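Local structure of uncharacterized protein (Streptococcus pneumoniae, 3LFT) at residues 10-15 and 43-48; 64-69 and 84-89; 128-133 and 213-218; 164-169 and 184-189. The protein binds L-tryptophan and probably serves as the substrate-binding component of an ABC transporter. All coordinates share one frame; numbering follows the deposited sequence.

In the fold
The four contacts lie in or beside the two parallel sheets that form the core of a periplasmic-binding-protein-like fold. Interactions 1 and 2 come first along the chain; interaction 2 lies within the six-stranded sheet and interaction 1 in loops at the ends of its strands. Their centres are about 16 Å apart and they touch between Phe-10 and Ile-69. Interactions 3 and 4 belong to the four-stranded sheet, about 12 Å apart by centres, with interaction 4 nested in the loop that interaction 3 closes; Pro-215 packs there against Asp-188. Interactions 2 and 3, on opposite sides of the chain's centre, have their centres about 38 Å apart. Interaction 1 reaches the bound tryptophan directly, whereas interactions 3 and 4 build the second lobe away from the ligand.

Interaction 1: residues 10-15 and 43-48; sequences FVSHPS and NSEGDQ. With TRP (tryptophan), chain C.
Phe-10 meets the 43-48 turn with both its carbonyl and its ring. The carbonyl O takes two hydrogen bonds, from Ser-44 OG at 2.8 Å and from Gly-46 N, also at 2.8 Å; both donors lie tilted out of the carbonyl plane. Chi1 of 173° sets Phe-10 CG anti to the backbone N; one face of the ring is covered by Gly-46 CA, a CH-pi contact 3.9 Å from the centroid, displaced toward the rim. The Gln-48 and Phe-10 side chains cross at about a right angle, the amide and ring planes 37° apart, with Gln-48 NE2 3.7 Å from Phe-10 CE1. On the neighbouring residue, Val-11 CG2 presses on Gly-46 N at 3.5 Å. The turn holds its own shape: Asn-43 OD1 accepts from Glu-45 N (2.8 Å) as an Asx turn, leading into a type I' turn from Ser-44 to Asp-47. Farther along, the tryptophan indole is met by His-13 NE2, 3.4 Å from its CZ3, and by Ser-15 CB, 3.4 Å from its CZ2. This pairs two loops at the C-terminal ends of strands of a parallel sheet, each entering a helix, the first beside the ligand, the usual position of a binding cleft in periplasmic-binding-protein folds.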
loop_
_atom_site.group_PDB
_atom_site.type_symbol
_atom_site.label_atom_id
_atom_site.label_comp_id
_atom_site.label_asym_id
_atom_site.label_seq_id
_atom_site.Cartn_x
_atom_site.Cartn_y
_atom_site.Cartn_z
ATOM N N PHE A 10 -0.646 -6.911 -8.338
ATOM C CA PHE A 10 -1.363 -7.895 -7.540
ATOM C C PHE A 10 -2.866 -7.866 -7.816
ATOM O O PHE A 10 -3.488 -8.917 -7.937
ATOM C CB PHE A 10 -1.100 -7.698 -6.040
ATOM C CG PHE A 10 -1.938 -8.587 -5.153
ATOM C CD1 PHE A 10 -1.976 -9.973 -5.346
ATOM C CD2 PHE A 10 -2.708 -8.031 -4.134
ATOM C CE1 PHE A 10 -2.750 -10.775 -4.537
ATOM C CE2 PHE A 10 -3.501 -8.834 -3.317
ATOM C CZ PHE A 10 -3.522 -10.207 -3.516
ATOM N N VAL A 11 -3.454 -6.672 -7.913
ATOM C CA VAL A 11 -4.899 -6.519 -8.021
ATOM C C VAL A 11 -5.151 -5.127 -8.559
ATOM O O VAL A 11 -4.288 -4.257 -8.508
ATOM C CB VAL A 11 -5.580 -6.702 -6.616
ATOM C CG1 VAL A 11 -5.226 -5.562 -5.657
ATOM C CG2 VAL A 11 -7.084 -6.854 -6.696
ATOM N N SER A 12 -6.358 -4.913 -9.070
ATOM C CA SER A 12 -6.779 -3.565 -9.442
ATOM C C SER A 12 -7.336 -2.841 -8.232
ATOM O O SER A 12 -8.407 -3.162 -7.727
ATOM C CB SER A 12 -7.828 -3.605 -10.556
ATOM O OG SER A 12 -7.241 -4.080 -11.751
ATOM N N HIS A 13 -6.574 -1.877 -7.734
ATOM C CA HIS A 13 -7.167 -0.823 -6.926
ATOM C C HIS A 13 -6.476 0.483 -7.327
ATOM O O HIS A 13 -5.372 0.447 -7.871
ATOM C CB HIS A 13 -7.211 -1.200 -5.431
ATOM C CG HIS A 13 -5.892 -1.230 -4.734
ATOM N ND1 HIS A 13 -5.312 -2.381 -4.239
ATOM C CD2 HIS A 13 -5.110 -0.206 -4.329
ATOM C CE1 HIS A 13 -4.210 -2.060 -3.579
ATOM N NE2 HIS A 13 -4.057 -0.748 -3.640
ATOM N N PRO A 14 -7.123 1.640 -7.130
ATOM C CA PRO A 14 -6.580 2.818 -7.844
ATOM C C PRO A 14 -5.165 3.203 -7.472
ATOM O O PRO A 14 -4.412 3.687 -8.321
ATOM C CB PRO A 14 -7.553 3.942 -7.481
ATOM C CG PRO A 14 -8.862 3.221 -7.241
ATOM C CD PRO A 14 -8.487 1.885 -6.618
ATOM N N SER A 15 -4.779 2.960 -6.224
ATOM C CA SER A 15 -3.403 3.266 -5.814
ATOM C C SER A 15 -2.375 2.473 -6.618
ATOM O O SER A 15 -1.374 3.022 -7.076
ATOM C CB SER A 15 -3.206 3.008 -4.323
ATOM O OG SER A 15 -4.098 3.778 -3.533
ATOM N N ASN A 43 -1.980 -8.903 -14.399
ATOM C CA ASN A 43 -2.683 -8.535 -13.171
ATOM C C ASN A 43 -3.331 -9.798 -12.596
ATOM O O ASN A 43 -4.145 -10.453 -13.245
ATOM C CB ASN A 43 -3.742 -7.472 -13.493
ATOM C CG ASN A 43 -4.366 -6.867 -12.255
ATOM O OD1 ASN A 43 -4.627 -7.561 -11.282
ATOM N ND2 ASN A 43 -4.617 -5.556 -12.296
ATOM N N SER A 44 -2.915 -10.171 -11.391
ATOM C CA SER A 44 -3.418 -11.382 -10.735
ATOM C C SER A 44 -4.799 -11.225 -10.071
ATOM O O SER A 44 -5.339 -12.217 -9.545
ATOM C CB SER A 44 -2.385 -11.955 -9.769
ATOM O OG SER A 44 -1.848 -10.937 -8.938
ATOM N N GLU A 45 -5.380 -10.020 -10.133
ATOM C CA GLU A 45 -6.785 -9.852 -9.741
ATOM C C GLU A 45 -7.028 -10.245 -8.277
ATOM O O GLU A 45 -8.109 -10.716 -7.921
ATOM C CB GLU A 45 -7.700 -10.709 -10.644
ATOM C CG GLU A 45 -7.462 -10.583 -12.144
ATOM C CD GLU A 45 -7.787 -9.203 -12.648
ATOM O OE1 GLU A 45 -7.732 -8.268 -11.828
ATOM O OE2 GLU A 45 -8.093 -9.054 -13.850
ATOM N N GLY A 46 -6.017 -10.086 -7.429
ATOM C CA GLY A 46 -6.138 -10.437 -6.015
ATOM C C GLY A 46 -6.210 -11.921 -5.709
ATOM O O GLY A 46 -6.512 -12.306 -4.585
ATOM N N ASP A 47 -5.926 -12.747 -6.708
ATOM C CA ASP A 47 -6.118 -14.192 -6.605
ATOM C C ASP A 47 -4.754 -14.871 -6.465
ATOM O O ASP A 47 -3.924 -14.820 -7.385
ATOM C CB ASP A 47 -6.858 -14.675 -7.865
ATOM C CG ASP A 47 -7.189 -16.162 -7.848
ATOM O OD1 ASP A 47 -6.560 -16.938 -7.095
ATOM O OD2 ASP A 47 -8.101 -16.554 -8.606
ATOM N N GLN A 48 -4.513 -15.526 -5.329
ATOM C CA GLN A 48 -3.208 -16.175 -5.103
ATOM C C GLN A 48 -2.901 -17.265 -6.117
ATOM O O GLN A 48 -1.721 -17.543 -6.401
ATOM C CB GLN A 48 -3.079 -16.742 -3.688
ATOM C CG GLN A 48 -2.803 -15.678 -2.653
ATOM C CD GLN A 48 -1.466 -14.963 -2.834
ATOM O OE1 GLN A 48 -0.430 -15.557 -3.192
ATOM N NE2 GLN A 48 -1.487 -13.667 -2.574
HETATM N N TRP C . 2.312 -1.239 0.155
HETATM C CA TRP C . 1.284 -2.272 -0.168
HETATM C C TRP C . 1.863 -3.639 -0.000
HETATM O O TRP C . 1.339 -4.608 -0.557
HETATM C CB TRP C . 0.754 -2.049 -1.594
HETATM C CG TRP C . 0.098 -0.698 -1.736
HETATM C CD1 TRP C . 0.642 0.460 -2.290
HETATM C CD2 TRP C . -1.248 -0.339 -1.276
HETATM N NE1 TRP C . -0.273 1.484 -2.209
HETATM C CE2 TRP C . -1.394 1.081 -1.609
HETATM C CE3 TRP C . -2.234 -1.048 -0.632
HETATM C CZ2 TRP C . -2.581 1.710 -1.277
HETATM C CZ3 TRP C . -3.412 -0.384 -0.306
HETATM C CH2 TRP C . -3.570 0.977 -0.638
HETATM O OXT TRP C . 2.873 -3.786 0.702
HETATM O O HOH W 1 -8.318 -6.937 -9.846
HETATM O O HOH W 2 -8.481 -6.129 -12.853
#

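Interaction 2: residues 64-69 and 84-89; sequences DLVVGI and LPVIMA
Val-66 O accepts the shortest polar bond of this contact, from Ile-87 N at 2.8 Å. Val-66 also uses its N, which donates to Pro-85 O at 2.9 Å, and so grips residues 85 and 87 while its CA lies level with that of Val-86. The pattern then repeats two residues on: Gly-68 N donates to Ile-87 O at 2.9 Å, and Ala-89 N to Gly-68 O at 2.9 Å. The strands run parallel, their short axes 4.6 Å apart at closest approach and inclined by 23°, as the first and last strands of a beta-alpha-beta unit whose connection is helix 71-80.

Side chains fill both faces. On the one bearing Val-66 and Val-86, Val-66 splits its methyls: CG1, anti to the carbonyl carbon (chi1 -67°), meets Leu-84 CD2, the two side chains crossing at about a right angle, while CG2 lies 3.8 Å from Val-86 CG2. On the other, Ile-69 CG1 rests 4.0 Å from Ala-89 CB, and Val-67 CG1 approaches the same methyl. At the entry to the strands Leu-65 CB packs on Pro-85 CB at 3.7 Å. Helices 14-29 and 236-251 cover the face of Ile-69 and Ala-89, and strand 3-9 bonds to the other edge of 65-69.

All four hydrogen bonds between the strands are main-chain ones and the side chains meet through hydrocarbon, so the strands are joined by backbone pairing and apolar burial, with no charged group taking part.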
loop_
_atom_site.group_PDB
_atom_site.type_symbol
_atom_site.label_atom_id
_atom_site.label_comp_id
_atom_site.label_asym_id
_atom_site.label_seq_id
_atom_site.Cartn_x
_atom_site.Cartn_y
_atom_site.Cartn_z
ATOM N N ASP A 64 14.470 -9.508 -18.590
ATOM C CA ASP A 64 15.715 -9.112 -17.922
ATOM C C ASP A 64 15.521 -9.017 -16.411
ATOM O O ASP A 64 16.467 -9.177 -15.635
ATOM C CB ASP A 64 16.168 -7.736 -18.400
ATOM C CG ASP A 64 16.532 -7.706 -19.857
ATOM O OD1 ASP A 64 17.111 -8.686 -20.362
ATOM O OD2 ASP A 64 16.269 -6.660 -20.477
ATOM N N LEU A 65 14.304 -8.662 -16.002
ATOM C CA LEU A 65 13.924 -8.580 -14.586
ATOM C C LEU A 65 12.410 -8.598 -14.520
ATOM O O LEU A 65 11.728 -8.436 -15.543
ATOM C CB LEU A 65 14.490 -7.324 -13.887
ATOM C CG LEU A 65 14.150 -5.936 -14.456
ATOM C CD1 LEU A 65 12.730 -5.471 -14.091
ATOM C CD2 LEU A 65 15.173 -4.924 -13.953
ATOM N N VAL A 66 11.879 -8.801 -13.314
ATOM C CA VAL A 66 10.449 -8.719 -13.087
ATOM C C VAL A 66 10.164 -7.731 -11.959
ATOM O O VAL A 66 11.031 -7.467 -11.106
ATOM C CB VAL A 66 9.832 -10.119 -12.790
ATOM C CG1 VAL A 66 9.912 -11.019 -14.019
ATOM C CG2 VAL A 66 10.548 -10.774 -11.633
ATOM N N VAL A 67 8.937 -7.218 -11.956
ATOM C CA VAL A 67 8.499 -6.175 -11.029
ATOM C C VAL A 67 7.213 -6.628 -10.382
ATOM O O VAL A 67 6.283 -7.006 -11.098
ATOM C CB VAL A 67 8.222 -4.838 -11.781
ATOM C CG1 VAL A 67 7.860 -3.726 -10.792
ATOM C CG2 VAL A 67 9.439 -4.420 -12.623
ATOM N N GLY A 68 7.160 -6.606 -9.056
ATOM C CA GLY A 68 5.942 -6.961 -8.341
ATOM C C GLY A 68 5.347 -5.749 -7.665
ATOM O O GLY A 68 5.972 -5.155 -6.777
ATOM N N ILE A 69 4.147 -5.373 -8.101
ATOM C CA ILE A 69 3.420 -4.244 -7.494
ATOM C C ILE A 69 2.530 -4.789 -6.393
ATOM O O ILE A 69 1.589 -5.540 -6.670
ATOM C CB ILE A 69 2.570 -3.444 -8.534
ATOM C CG1 ILE A 69 3.412 -3.081 -9.765
ATOM C CG2 ILE A 69 2.003 -2.186 -7.851
ATOM C CD1 ILE A 69 2.643 -2.308 -10.864
ATOM N N LEU A 84 16.807 -14.312 -11.085
ATOM C CA LEU A 84 16.398 -13.180 -11.911
ATOM C C LEU A 84 16.090 -11.985 -10.990
ATOM O O LEU A 84 15.424 -12.170 -9.979
ATOM C CB LEU A 84 15.152 -13.561 -12.719
ATOM C CG LEU A 84 14.678 -12.538 -13.742
ATOM C CD1 LEU A 84 15.652 -12.439 -14.901
ATOM C CD2 LEU A 84 13.278 -12.899 -14.229
ATOM N N PRO A 85 16.531 -10.757 -11.344
ATOM C CA PRO A 85 16.167 -9.627 -10.469
ATOM C C PRO A 85 14.662 -9.422 -10.317
ATOM O O PRO A 85 13.907 -9.452 -11.304
ATOM C CB PRO A 85 16.794 -8.424 -11.170
ATOM C CG PRO A 85 17.946 -8.987 -11.948
ATOM C CD PRO A 85 17.451 -10.338 -12.421
ATOM N N VAL A 86 14.243 -9.210 -9.074
ATOM C CA VAL A 86 12.868 -8.919 -8.719
ATOM C C VAL A 86 12.842 -7.531 -8.074
ATOM O O VAL A 86 13.525 -7.282 -7.086
ATOM C CB VAL A 86 12.326 -9.955 -7.735
ATOM C CG1 VAL A 86 10.905 -9.585 -7.274
ATOM C CG2 VAL A 86 12.352 -11.366 -8.361
ATOM N N ILE A 87 12.060 -6.633 -8.662
ATOM C CA ILE A 87 11.964 -5.276 -8.150
ATOM C C ILE A 87 10.625 -5.100 -7.443
ATOM O O ILE A 87 9.564 -5.276 -8.057
ATOM C CB ILE A 87 12.092 -4.230 -9.288
ATOM C CG1 ILE A 87 13.326 -4.484 -10.164
ATOM C CG2 ILE A 87 12.116 -2.817 -8.708
ATOM C CD1 ILE A 87 14.678 -4.618 -9.452
HETATM N N MSE A 88 10.683 -4.763 -6.160
HETATM C CA MSE A 88 9.507 -4.464 -5.376
HETATM C C MSE A 88 8.979 -3.071 -5.707
HETATM O O MSE A 88 9.738 -2.094 -5.670
HETATM C CB MSE A 88 9.864 -4.459 -3.889
HETATM C CG MSE A 88 10.454 -5.774 -3.353
HETATM SE SE MSE A 88 10.915 -5.672 -1.457
HETATM C CE MSE A 88 12.179 -4.204 -1.489
ATOM N N ALA A 89 7.684 -2.990 -6.043
ATOM C CA ALA A 89 7.035 -1.686 -6.211
ATOM C C ALA A 89 6.021 -1.485 -5.090
ATOM O O ALA A 89 4.881 -2.002 -5.159
ATOM C CB ALA A 89 6.361 -1.609 -7.557
#

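Interaction 3: residues 128-133 and 213-218; sequences ALTPNV and KKPIYP
Tyr-217 reaches from its strand to the end of helix 119-129, where its tip meets Thr-130. From CB the chain turns so that CG lies anti to the carbonyl carbon (chi1 -73°), and the ring runs toward the 128-133 segment, touched also by Ile-126 and Leu-229. Along one side of the ring CE1 comes 4.2 Å from Leu-129 CD2. On its other side CE2, and CZ after it, are close to Thr-130 OG1, which sits at the ring edge, near its plane, 3.6 Å from CE2. Tyr-217 OH and Thr-130 OG1 share a 2.7 Å hydrogen bond, tip to tip.

Strand 216-218 is an edge strand, within this chain, of a four-stranded parallel sheet, next to 189-192, in the second lobe of the periplasmic-binding-protein fold; the tyrosine thus ties that edge strand to the C-terminal end of a helix much earlier in the chain.

Around the bond the hydroxyl has carbon neighbours: Thr-130 CG2 at 3.3 Å from Tyr-217 OH, and Leu-129 CB at 3.6 Å from the same oxygen. Thr-130 OG1, placed between its own backbone N and carbonyl carbon (chi1 50°), is also hydrogen-bonded to Ile-126 O, one turn back in the helix, so this buried hydroxyl has two hydrogen-bond partners. Beyond it the chain makes a type I turn from Thr-130 to Val-133, closed by Val-133 N to Thr-130 O at 3.1 Å. This carries Val-133 round to face Pro-215: its CG2 lies 4.3 Å from Pro-215 CG, while Thr-130 CG2 approaches the same ring carbon.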
loop_
_atom_site.group_PDB
_atom_site.type_symbol
_atom_site.label_atom_id
_atom_site.label_comp_id
_atom_site.label_asym_id
_atom_site.label_seq_id
_atom_site.Cartn_x
_atom_site.Cartn_y
_atom_site.Cartn_z
ATOM N N ALA A 128 -6.277 14.641 16.996
ATOM C CA ALA A 128 -6.541 16.051 16.716
ATOM C C ALA A 128 -7.901 16.271 16.062
ATOM O O ALA A 128 -8.621 17.218 16.409
ATOM C CB ALA A 128 -5.442 16.616 15.838
ATOM N N LEU A 129 -8.254 15.392 15.128
ATOM C CA LEU A 129 -9.430 15.599 14.302
ATOM C C LEU A 129 -10.716 15.066 14.934
ATOM O O LEU A 129 -11.787 15.657 14.785
ATOM C CB LEU A 129 -9.185 14.985 12.911
ATOM C CG LEU A 129 -10.227 15.199 11.819
ATOM C CD1 LEU A 129 -10.474 16.671 11.546
ATOM C CD2 LEU A 129 -9.769 14.493 10.555
ATOM N N THR A 130 -10.608 13.931 15.623
ATOM C CA THR A 130 -11.751 13.329 16.304
ATOM C C THR A 130 -11.365 13.049 17.756
ATOM O O THR A 130 -11.100 11.901 18.135
ATOM C CB THR A 130 -12.266 12.045 15.604
ATOM O OG1 THR A 130 -11.164 11.163 15.344
ATOM C CG2 THR A 130 -12.953 12.386 14.285
ATOM N N PRO A 131 -11.329 14.110 18.588
ATOM C CA PRO A 131 -10.887 13.905 19.961
ATOM C C PRO A 131 -11.835 13.047 20.807
ATOM O O PRO A 131 -11.437 12.611 21.885
ATOM C CB PRO A 131 -10.804 15.335 20.525
ATOM C CG PRO A 131 -11.703 16.158 19.634
ATOM C CD PRO A 131 -11.572 15.530 18.280
ATOM N N ASN A 132 -13.055 12.796 20.328
ATOM C CA ASN A 132 -14.008 11.945 21.059
ATOM C C ASN A 132 -13.833 10.438 20.818
ATOM O O ASN A 132 -14.453 9.614 21.496
ATOM C CB ASN A 132 -15.458 12.373 20.764
ATOM C CG ASN A 132 -16.465 11.881 21.821
ATOM O OD1 ASN A 132 -16.155 11.771 23.014
ATOM N ND2 ASN A 132 -17.692 11.622 21.377
ATOM N N VAL A 133 -12.988 10.081 19.857
ATOM C CA VAL A 133 -12.719 8.678 19.546
ATOM C C VAL A 133 -11.859 8.032 20.632
ATOM O O VAL A 133 -10.768 8.515 20.935
ATOM C CB VAL A 133 -12.038 8.566 18.174
ATOM C CG1 VAL A 133 -11.346 7.205 17.983
ATOM C CG2 VAL A 133 -13.057 8.813 17.075
ATOM N N LYS A 213 -22.133 5.555 10.677
ATOM C CA LYS A 213 -21.581 6.910 10.638
ATOM C C LYS A 213 -20.362 7.112 11.535
ATOM O O LYS A 213 -20.193 8.158 12.147
ATOM C CB LYS A 213 -22.677 7.952 10.848
ATOM C CG LYS A 213 -23.860 7.732 9.898
ATOM C CD LYS A 213 -24.852 8.831 9.940
ATOM C CE LYS A 213 -26.182 8.360 9.388
ATOM N NZ LYS A 213 -26.165 8.120 7.918
ATOM N N LYS A 214 -19.528 6.081 11.599
ATOM C CA LYS A 214 -18.257 6.162 12.308
ATOM C C LYS A 214 -17.252 6.761 11.349
ATOM O O LYS A 214 -17.282 6.455 10.166
ATOM C CB LYS A 214 -17.748 4.776 12.703
ATOM C CG LYS A 214 -18.693 3.958 13.543
ATOM C CD LYS A 214 -19.300 4.788 14.652
ATOM C CE LYS A 214 -20.458 4.048 15.269
ATOM N NZ LYS A 214 -20.838 4.690 16.533
ATOM N N PRO A 215 -16.334 7.597 11.843
ATOM C CA PRO A 215 -15.281 8.053 10.925
ATOM C C PRO A 215 -14.355 6.909 10.517
ATOM O O PRO A 215 -14.038 6.036 11.337
ATOM C CB PRO A 215 -14.507 9.062 11.767
ATOM C CG PRO A 215 -14.816 8.711 13.177
ATOM C CD PRO A 215 -16.209 8.191 13.183
ATOM N N ILE A 216 -13.918 6.938 9.262
ATOM C CA ILE A 216 -12.966 5.967 8.723
ATOM C C ILE A 216 -11.660 6.690 8.435
ATOM O O ILE A 216 -11.648 7.758 7.787
ATOM C CB ILE A 216 -13.482 5.312 7.433
ATOM C CG1 ILE A 216 -14.882 4.729 7.625
ATOM C CG2 ILE A 216 -12.542 4.204 6.978
ATOM C CD1 ILE A 216 -15.600 4.485 6.281
ATOM N N TYR A 217 -10.562 6.119 8.924
ATOM C CA TYR A 217 -9.216 6.620 8.650
ATOM C C TYR A 217 -8.455 5.564 7.828
ATOM O O TYR A 217 -7.733 4.727 8.391
ATOM C CB TYR A 217 -8.486 6.879 9.962
ATOM C CG TYR A 217 -8.951 8.091 10.738
ATOM C CD1 TYR A 217 -8.338 9.327 10.523
ATOM C CD2 TYR A 217 -9.959 8.017 11.705
ATOM C CE1 TYR A 217 -8.702 10.444 11.262
ATOM C CE2 TYR A 217 -10.343 9.163 12.439
ATOM C CZ TYR A 217 -9.709 10.354 12.194
ATOM O OH TYR A 217 -10.041 11.482 12.915
ATOM N N PRO A 218 -8.621 5.582 6.497
ATOM C CA PRO A 218 -8.054 4.520 5.654
ATOM C C PRO A 218 -6.769 5.018 4.998
ATOM O O PRO A 218 -6.713 6.146 4.493
ATOM C CB PRO A 218 -9.149 4.288 4.621
ATOM C CG PRO A 218 -9.758 5.692 4.413
ATOM C CD PRO A 218 -9.520 6.463 5.719
#

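Interaction 4: residues 164-169 and 184-189; sequences TVETFA and TSKVDA
Glu-166 and Val-187 bring the two backbones nearest, their CA atoms still 7.9 Å apart, with residues 164-169 extended as an edge strand and 184-189 looping past; side chains alone bridge the gap. Phe-168 meets both Lys-186 and Val-187. Its CG is anti to the carbonyl carbon (chi1 -63°). Lys-186 CD sits at the ring edge, in plane, 4.0 Å from Phe-168 CZ. Val-187 CG1 lies 4.0 Å from Phe-168 CE2, the Phe-168 and Val-187 side chains sliding past each other in opposite directions. Lys-186 is extended as far as CE and then bends at chi4 (-71°), which swings NZ to 4.7 Å from Glu-166 OE1, too far for their opposite charges to touch but near enough perhaps to attract. Glu-166 OE2 approaches the aliphatic part of the loop, 4.2 Å from Lys-186 CB. Thr-179 and Met-183 of helix 176-183 also pack on Phe-168. Strand 164-170 and strand 189-192 flank strand 135-141 in the sheet, so the chain must cross over the intervening strand 135-141 by way of the helix; the contact lies across this crossover connection, as in the beta-alpha-beta lobes of periplasmic-binding-protein folds.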
loop_
_atom_site.group_PDB
_atom_site.type_symbol
_atom_site.label_atom_id
_atom_site.label_comp_id
_atom_site.label_asym_id
_atom_site.label_seq_id
_atom_site.Cartn_x
_atom_site.Cartn_y
_atom_site.Cartn_z
ATOM N N THR A 164 -7.531 2.751 22.339
ATOM C CA THR A 164 -7.565 1.288 22.314
ATOM C C THR A 164 -7.823 0.823 20.885
ATOM O O THR A 164 -8.590 1.451 20.141
ATOM C CB THR A 164 -8.647 0.735 23.259
ATOM O OG1 THR A 164 -8.359 1.139 24.612
ATOM C CG2 THR A 164 -8.707 -0.800 23.214
ATOM N N VAL A 165 -7.145 -0.250 20.491
ATOM C CA VAL A 165 -7.302 -0.815 19.152
ATOM C C VAL A 165 -7.775 -2.255 19.306
ATOM O O VAL A 165 -7.157 -3.058 20.024
ATOM C CB VAL A 165 -5.995 -0.791 18.335
ATOM C CG1 VAL A 165 -6.194 -1.448 16.975
ATOM C CG2 VAL A 165 -5.475 0.625 18.167
ATOM N N GLU A 166 -8.915 -2.533 18.682
ATOM C CA GLU A 166 -9.440 -3.890 18.559
ATOM C C GLU A 166 -9.265 -4.310 17.111
ATOM O O GLU A 166 -9.556 -3.535 16.186
ATOM C CB GLU A 166 -10.926 -3.946 18.944
ATOM C CG GLU A 166 -11.533 -5.360 18.976
ATOM C CD GLU A 166 -12.854 -5.442 19.745
ATOM O OE1 GLU A 166 -13.363 -6.572 19.910
ATOM O OE2 GLU A 166 -13.374 -4.388 20.181
ATOM N N THR A 167 -8.794 -5.535 16.902
ATOM C CA THR A 167 -8.511 -6.018 15.544
ATOM C C THR A 167 -9.672 -6.798 14.929
ATOM O O THR A 167 -10.331 -7.588 15.621
ATOM C CB THR A 167 -7.216 -6.836 15.500
ATOM O OG1 THR A 167 -7.307 -7.924 16.428
ATOM C CG2 THR A 167 -6.038 -5.952 15.872
ATOM N N PHE A 168 -9.926 -6.544 13.648
ATOM C CA PHE A 168 -10.971 -7.197 12.878
ATOM C C PHE A 168 -10.357 -7.621 11.558
ATOM O O PHE A 168 -10.472 -6.932 10.533
ATOM C CB PHE A 168 -12.183 -6.282 12.685
ATOM C CG PHE A 168 -12.858 -5.907 13.967
ATOM C CD1 PHE A 168 -13.915 -6.679 14.464
ATOM C CD2 PHE A 168 -12.420 -4.800 14.701
ATOM C CE1 PHE A 168 -14.536 -6.332 15.659
ATOM C CE2 PHE A 168 -13.029 -4.453 15.898
ATOM C CZ PHE A 168 -14.089 -5.221 16.378
ATOM N N ALA A 169 -9.653 -8.745 11.605
ATOM C CA ALA A 169 -9.027 -9.293 10.413
ATOM C C ALA A 169 -10.041 -10.080 9.601
ATOM O O ALA A 169 -10.913 -10.768 10.156
ATOM C CB ALA A 169 -7.831 -10.160 10.776
ATOM N N THR A 184 -18.694 -1.869 13.931
ATOM C CA THR A 184 -19.179 -0.500 14.150
ATOM C C THR A 184 -20.067 -0.343 15.383
ATOM O O THR A 184 -20.326 0.777 15.809
ATOM C CB THR A 184 -19.805 0.167 12.889
ATOM O OG1 THR A 184 -20.907 -0.598 12.398
ATOM C CG2 THR A 184 -18.773 0.387 11.777
ATOM N N SER A 185 -20.525 -1.453 15.958
ATOM C CA SER A 185 -21.230 -1.423 17.239
ATOM C C SER A 185 -20.248 -1.502 18.409
ATOM O O SER A 185 -20.638 -1.342 19.573
ATOM C CB SER A 185 -22.222 -2.584 17.327
ATOM O OG SER A 185 -21.580 -3.755 17.798
ATOM N N LYS A 186 -18.974 -1.750 18.098
ATOM C CA LYS A 186 -17.934 -1.972 19.112
ATOM C C LYS A 186 -16.881 -0.866 19.205
ATOM O O LYS A 186 -16.174 -0.754 20.220
ATOM C CB LYS A 186 -17.203 -3.286 18.841
ATOM C CG LYS A 186 -18.052 -4.536 19.080
ATOM C CD LYS A 186 -17.326 -5.776 18.576
ATOM C CE LYS A 186 -18.058 -7.057 18.944
ATOM N NZ LYS A 186 -17.961 -7.318 20.410
ATOM N N VAL A 187 -16.750 -0.076 18.143
ATOM C CA VAL A 187 -15.663 0.904 18.061
ATOM C C VAL A 187 -16.164 2.276 17.652
ATOM O O VAL A 187 -17.269 2.409 17.112
ATOM C CB VAL A 187 -14.529 0.453 17.095
ATOM C CG1 VAL A 187 -14.035 -0.939 17.460
ATOM C CG2 VAL A 187 -14.989 0.501 15.630
ATOM N N ASP A 188 -15.333 3.287 17.911
ATOM C CA ASP A 188 -15.678 4.666 17.590
ATOM C C ASP A 188 -15.207 5.102 16.220
ATOM O O ASP A 188 -15.721 6.065 15.666
ATOM C CB ASP A 188 -15.091 5.607 18.636
ATOM C CG ASP A 188 -15.585 5.302 20.033
ATOM O OD1 ASP A 188 -16.792 5.005 20.186
ATOM O OD2 ASP A 188 -14.749 5.347 20.958
ATOM N N ALA A 189 -14.208 4.401 15.687
ATOM C CA ALA A 189 -13.623 4.756 14.405
ATOM C C ALA A 189 -13.034 3.512 13.793
ATOM O O ALA A 189 -12.652 2.583 14.520
ATOM C CB ALA A 189 -12.520 5.817 14.586
#